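Cysteine desulfurase (PDB 6WCI) probably removes sulfur from L-cysteine to give L-alanine, using pyridoxal 5'-phosphate and passing the sulfur to a carrier. Local coordinates at residues W150-V153 / A154-G158; E142-A145 / N146-P149. All blocks are in the same frame, centred on the assembly; numbering follows the deposited sequence.

Interaction 1: residues W150-V153 / A154-G158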
loop_
_atom_site.group_PDB
_atom_site.type_symbol
_atom_site.label_atom_id
_atom_site.label_comp_id
_atom_site.label_asym_id
_atom_site.label_seq_id
_atom_site.Cartn_x
_atom_site.Cartn_y
_atom_site.Cartn_z
ATOM N N TRP B 150 -11.508 -0.561 -15.990
ATOM C CA TRP B 150 -12.394 -1.223 -16.938
ATOM C C TRP B 150 -11.909 -1.026 -18.371
ATOM O O TRP B 150 -12.140 -1.888 -19.225
ATOM C CB TRP B 150 -13.826 -0.724 -16.742
ATOM C CG TRP B 150 -14.201 -0.726 -15.293
ATOM C CD1 TRP B 150 -14.457 0.365 -14.506
ATOM C CD2 TRP B 150 -14.302 -1.875 -14.434
ATOM N NE1 TRP B 150 -14.730 -0.034 -13.216
ATOM C CE2 TRP B 150 -14.641 -1.402 -13.145
ATOM C CE3 TRP B 150 -14.143 -3.257 -14.633
ATOM C CZ2 TRP B 150 -14.834 -2.256 -12.062
ATOM C CZ3 TRP B 150 -14.336 -4.107 -13.558
ATOM C CH2 TRP B 150 -14.669 -3.600 -12.279
ATOM N N GLN B 151 -11.187 0.065 -18.634
ATOM C CA GLN B 151 -10.565 0.248 -19.940
ATOM C C GLN B 151 -9.425 -0.736 -20.165
ATOM O O GLN B 151 -9.191 -1.171 -21.298
ATOM C CB GLN B 151 -10.068 1.684 -20.075
ATOM C CG GLN B 151 -11.216 2.681 -20.243
ATOM C CD GLN B 151 -10.736 4.103 -20.334
ATOM O OE1 GLN B 151 -9.850 4.516 -19.583
ATOM N NE2 GLN B 151 -11.319 4.870 -21.250
ATOM N N LEU B 152 -8.696 -1.091 -19.106
ATOM C CA LEU B 152 -7.701 -2.145 -19.247
ATOM C C LEU B 152 -8.369 -3.493 -19.525
ATOM O O LEU B 152 -7.854 -4.297 -20.309
ATOM C CB LEU B 152 -6.820 -2.198 -17.990
ATOM C CG LEU B 152 -6.006 -0.930 -17.704
ATOM C CD1 LEU B 152 -5.231 -1.026 -16.361
ATOM C CD2 LEU B 152 -5.056 -0.624 -18.852
ATOM N N VAL B 153 -9.518 -3.757 -18.895
ATOM C CA VAL B 153 -10.229 -5.018 -19.113
ATOM C C VAL B 153 -10.729 -5.117 -20.554
ATOM O O VAL B 153 -10.593 -6.160 -21.213
ATOM C CB VAL B 153 -11.390 -5.148 -18.107
ATOM C CG1 VAL B 153 -12.393 -6.218 -18.569
ATOM C CG2 VAL B 153 -10.873 -5.429 -16.697
ATOM N N ALA B 154 -11.336 -4.039 -21.056
ATOM C CA ALA B 154 -11.776 -4.013 -22.445
ATOM C C ALA B 154 -10.598 -4.208 -23.394
ATOM O O ALA B 154 -10.717 -4.896 -24.416
ATOM C CB ALA B 154 -12.487 -2.695 -22.734
ATOM N N GLN B 155 -9.446 -3.623 -23.054
ATOM C CA GLN B 155 -8.259 -3.728 -23.900
ATOM C C GLN B 155 -7.765 -5.166 -24.017
ATOM O O GLN B 155 -7.130 -5.522 -25.020
ATOM C CB GLN B 155 -7.140 -2.845 -23.340
ATOM C CG GLN B 155 -5.872 -2.815 -24.179
ATOM C CD GLN B 155 -6.053 -2.012 -25.441
ATOM O OE1 GLN B 155 -5.968 -0.786 -25.420
ATOM N NE2 GLN B 155 -6.316 -2.695 -26.550
ATOM N N ARG B 156 -8.034 -6.004 -23.012
ATOM C CA ARG B 156 -7.513 -7.362 -23.002
ATOM C C ARG B 156 -8.573 -8.437 -23.179
ATOM O O ARG B 156 -8.209 -9.608 -23.335
ATOM C CB ARG B 156 -6.746 -7.611 -21.700
ATOM C CG ARG B 156 -5.678 -6.571 -21.466
ATOM C CD ARG B 156 -5.002 -6.692 -20.096
ATOM N NE ARG B 156 -4.161 -5.521 -19.895
ATOM C CZ ARG B 156 -3.654 -5.126 -18.732
ATOM N NH1 ARG B 156 -3.879 -5.812 -17.619
ATOM N NH2 ARG B 156 -2.918 -4.028 -18.692
ATOM N N THR B 157 -9.863 -8.080 -23.166
ATOM C CA THR B 157 -10.944 -9.038 -23.376
ATOM C C THR B 157 -11.786 -8.772 -24.610
ATOM O O THR B 157 -12.485 -9.682 -25.065
ATOM C CB THR B 157 -11.895 -9.061 -22.168
ATOM O OG1 THR B 157 -12.558 -7.797 -22.054
ATOM C CG2 THR B 157 -11.135 -9.338 -20.884
ATOM N N GLY B 158 -11.770 -7.561 -25.150
ATOM C CA GLY B 158 -12.698 -7.222 -26.197
ATOM C C GLY B 158 -14.062 -6.795 -25.709
ATOM O O GLY B 158 -14.947 -6.560 -26.537
#
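Trp150 offers its carbonyl O to Ala154 N at 2.9 Å in a nearly straight bond, a regular helical turn, and the methyl of Ala154 lies beside the same oxygen. The indole leaves the turn altogether and packs among Ile118, Val121, Ile136 and Leu187, with NE1 bound to Asn146. Gln151 O receives Gln155 N at 3.0 Å; the amide of Gln151 bonds instead to Thr284 and Ser280 of the second subunit.

At Leu152 the helix begins to lose its regularity, since Arg156 N reaches Leu152 O only in a weak bond. The two side chains run alongside each other in the same direction, with Leu152 CD2 4.0 Å from Arg156 NH2 and Leu152 CB over one face of the guanidinium. The arginine chain, extended from CG to NE, carries that group to Tyr123 and to Pro268 O of the second subunit.

Val153 O draws several donors. Arg156 N, at 3.1 Å, and Thr157 OG1, at 2.7 Å, approach it from opposite faces of the carbonyl plane, and Thr157 N adds a weak bond. With chi1 at 65°, the threonine hydroxyl sits between its own backbone N and carbonyl carbon, turned back onto the preceding turn, while CG2 comes 4.1 Å from Val153 CG1.

Gly158, whose phi is positive, then leaves the helix, its N still bound to Ala154 O at 3.0 Å. This is the C-terminal end of the helix in a beta-alpha-beta unit, joining parallel strands 135-139 and 160-164 in the PLP-dependent aminotransferase fold.

Interaction 2: residues E142-A145 / N146-P149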
loop_
_atom_site.group_PDB
_atom_site.type_symbol
_atom_site.label_atom_id
_atom_site.label_comp_id
_atom_site.label_asym_id
_atom_site.label_seq_id
_atom_site.Cartn_x
_atom_site.Cartn_y
_atom_site.Cartn_z
ATOM N N GLU B 142 -18.183 8.971 -12.981
ATOM C CA GLU B 142 -17.215 8.146 -12.268
ATOM C C GLU B 142 -15.856 8.826 -12.190
ATOM O O GLU B 142 -15.462 9.597 -13.068
ATOM C CB GLU B 142 -17.043 6.781 -12.947
ATOM C CG GLU B 142 -18.284 5.912 -12.863
ATOM C CD GLU B 142 -18.839 5.866 -11.449
ATOM O OE1 GLU B 142 -18.125 5.380 -10.537
ATOM O OE2 GLU B 142 -19.979 6.339 -11.248
ATOM N N HIS B 143 -15.139 8.521 -11.117
ATOM C CA HIS B 143 -13.758 8.930 -10.964
ATOM C C HIS B 143 -12.890 7.986 -11.791
ATOM O O HIS B 143 -13.281 6.849 -12.067
ATOM C CB HIS B 143 -13.415 8.902 -9.470
ATOM C CG HIS B 143 -12.012 9.291 -9.122
ATOM N ND1 HIS B 143 -10.967 8.395 -9.157
ATOM C CD2 HIS B 143 -11.502 10.443 -8.617
ATOM C CE1 HIS B 143 -9.862 8.990 -8.743
ATOM N NE2 HIS B 143 -10.161 10.234 -8.404
ATOM N N HIS B 144 -11.722 8.475 -12.218
ATOM C CA HIS B 144 -10.810 7.634 -12.990
ATOM C C HIS B 144 -10.572 6.284 -12.336
ATOM O O HIS B 144 -10.367 5.287 -13.036
ATOM C CB HIS B 144 -9.483 8.351 -13.193
ATOM C CG HIS B 144 -9.587 9.537 -14.093
ATOM N ND1 HIS B 144 -8.591 10.481 -14.200
ATOM C CD2 HIS B 144 -10.566 9.918 -14.946
ATOM C CE1 HIS B 144 -8.958 11.406 -15.070
ATOM N NE2 HIS B 144 -10.155 11.090 -15.535
ATOM N N ALA B 145 -10.603 6.227 -11.000
ATOM C CA ALA B 145 -10.454 4.945 -10.319
ATOM C C ALA B 145 -11.508 3.942 -10.772
ATOM O O ALA B 145 -11.256 2.736 -10.764
ATOM C CB ALA B 145 -10.542 5.135 -8.809
ATOM N N ASN B 146 -12.696 4.412 -11.155
ATOM C CA ASN B 146 -13.755 3.512 -11.593
ATOM C C ASN B 146 -13.968 3.576 -13.099
ATOM O O ASN B 146 -15.057 3.251 -13.583
ATOM C CB ASN B 146 -15.052 3.815 -10.846
ATOM C CG ASN B 146 -15.864 2.566 -10.562
ATOM O OD1 ASN B 146 -15.377 1.428 -10.710
ATOM N ND2 ASN B 146 -17.110 2.762 -10.155
ATOM N N ILE B 147 -12.943 3.977 -13.851
ATOM C CA ILE B 147 -13.003 3.993 -15.309
ATOM C C ILE B 147 -11.819 3.219 -15.871
ATOM O O ILE B 147 -11.993 2.252 -16.614
ATOM C CB ILE B 147 -13.001 5.425 -15.863
ATOM C CG1 ILE B 147 -14.248 6.185 -15.402
ATOM C CG2 ILE B 147 -12.855 5.398 -17.381
ATOM C CD1 ILE B 147 -14.241 7.682 -15.739
ATOM N N VAL B 148 -10.607 3.664 -15.524
ATOM C CA VAL B 148 -9.403 3.119 -16.157
ATOM C C VAL B 148 -9.257 1.615 -15.968
ATOM O O VAL B 148 -8.899 0.930 -16.938
ATOM C CB VAL B 148 -8.168 3.898 -15.694
ATOM C CG1 VAL B 148 -6.936 3.436 -16.432
ATOM C CG2 VAL B 148 -8.406 5.396 -15.886
ATOM N N PRO B 149 -9.492 1.029 -14.782
ATOM C CA PRO B 149 -9.430 -0.439 -14.705
ATOM C C PRO B 149 -10.318 -1.113 -15.730
ATOM O O PRO B 149 -9.909 -2.115 -16.330
ATOM C CB PRO B 149 -9.878 -0.737 -13.269
ATOM C CG PRO B 149 -9.498 0.502 -12.512
ATOM C CD PRO B 149 -9.820 1.617 -13.471
#
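Asn146 and Glu142 lie side by side and point the same way, joined by a bond of 2.8 Å from Asn146 ND2 to Glu142 OE1. The oxygen lies close to the amide plane, whereas the donor meets the carboxylate from above its plane; the two flat groups are turned 72° apart. A bend at chi2 (-48°) curls the glutamate chain so that OE1 also lies 3.5 Å from Asn146 CB. The other carboxylate oxygen is anchored further: Glu142 OE2 accepts from Thr191 N and bonds Thr139 OG1, which leaves the buried glutamate well supplied with partners.

Between them the loop that follows strand 135-139 tightens into a 3-10 turn at 144-145 and enters helix 148-157, with Ile147 at the N-cap. Here Asn146 N bonds His143 O at 2.7 Å.

His144 O serves two donors, Val148 N in the carbonyl plane and Ile147 N from well above it, each at 3.0 Å. The His144 ring has Ile147 CD1 at its edge, near its plane, while His144 CB lies 4.1 Å from Val148 CG2. Beyond the turn, His144 NE2 bonds His386 N and ND1 bonds the S-hydroxycysteine at position 384.

From the N terminus, the chain leaves strand 135-139 and first passes through interaction 2, which closes the short turn 142-149 and starts helix 148-157. Interaction 1 follows directly, spanning the rest of that helix to Gly158, before strand 160-164. The two stand one after the other, neither nested nor crossing, with centres about 13 Å apart. Interaction 2 is buried and lies nearer the centre of the chain, where the turn meets helix 386-392; interaction 1 lies further out and only partly buried. Helix 114-126 flanks both, and both touch the second subunit, so the crossover between the two parallel strands also contributes to the dimer interface.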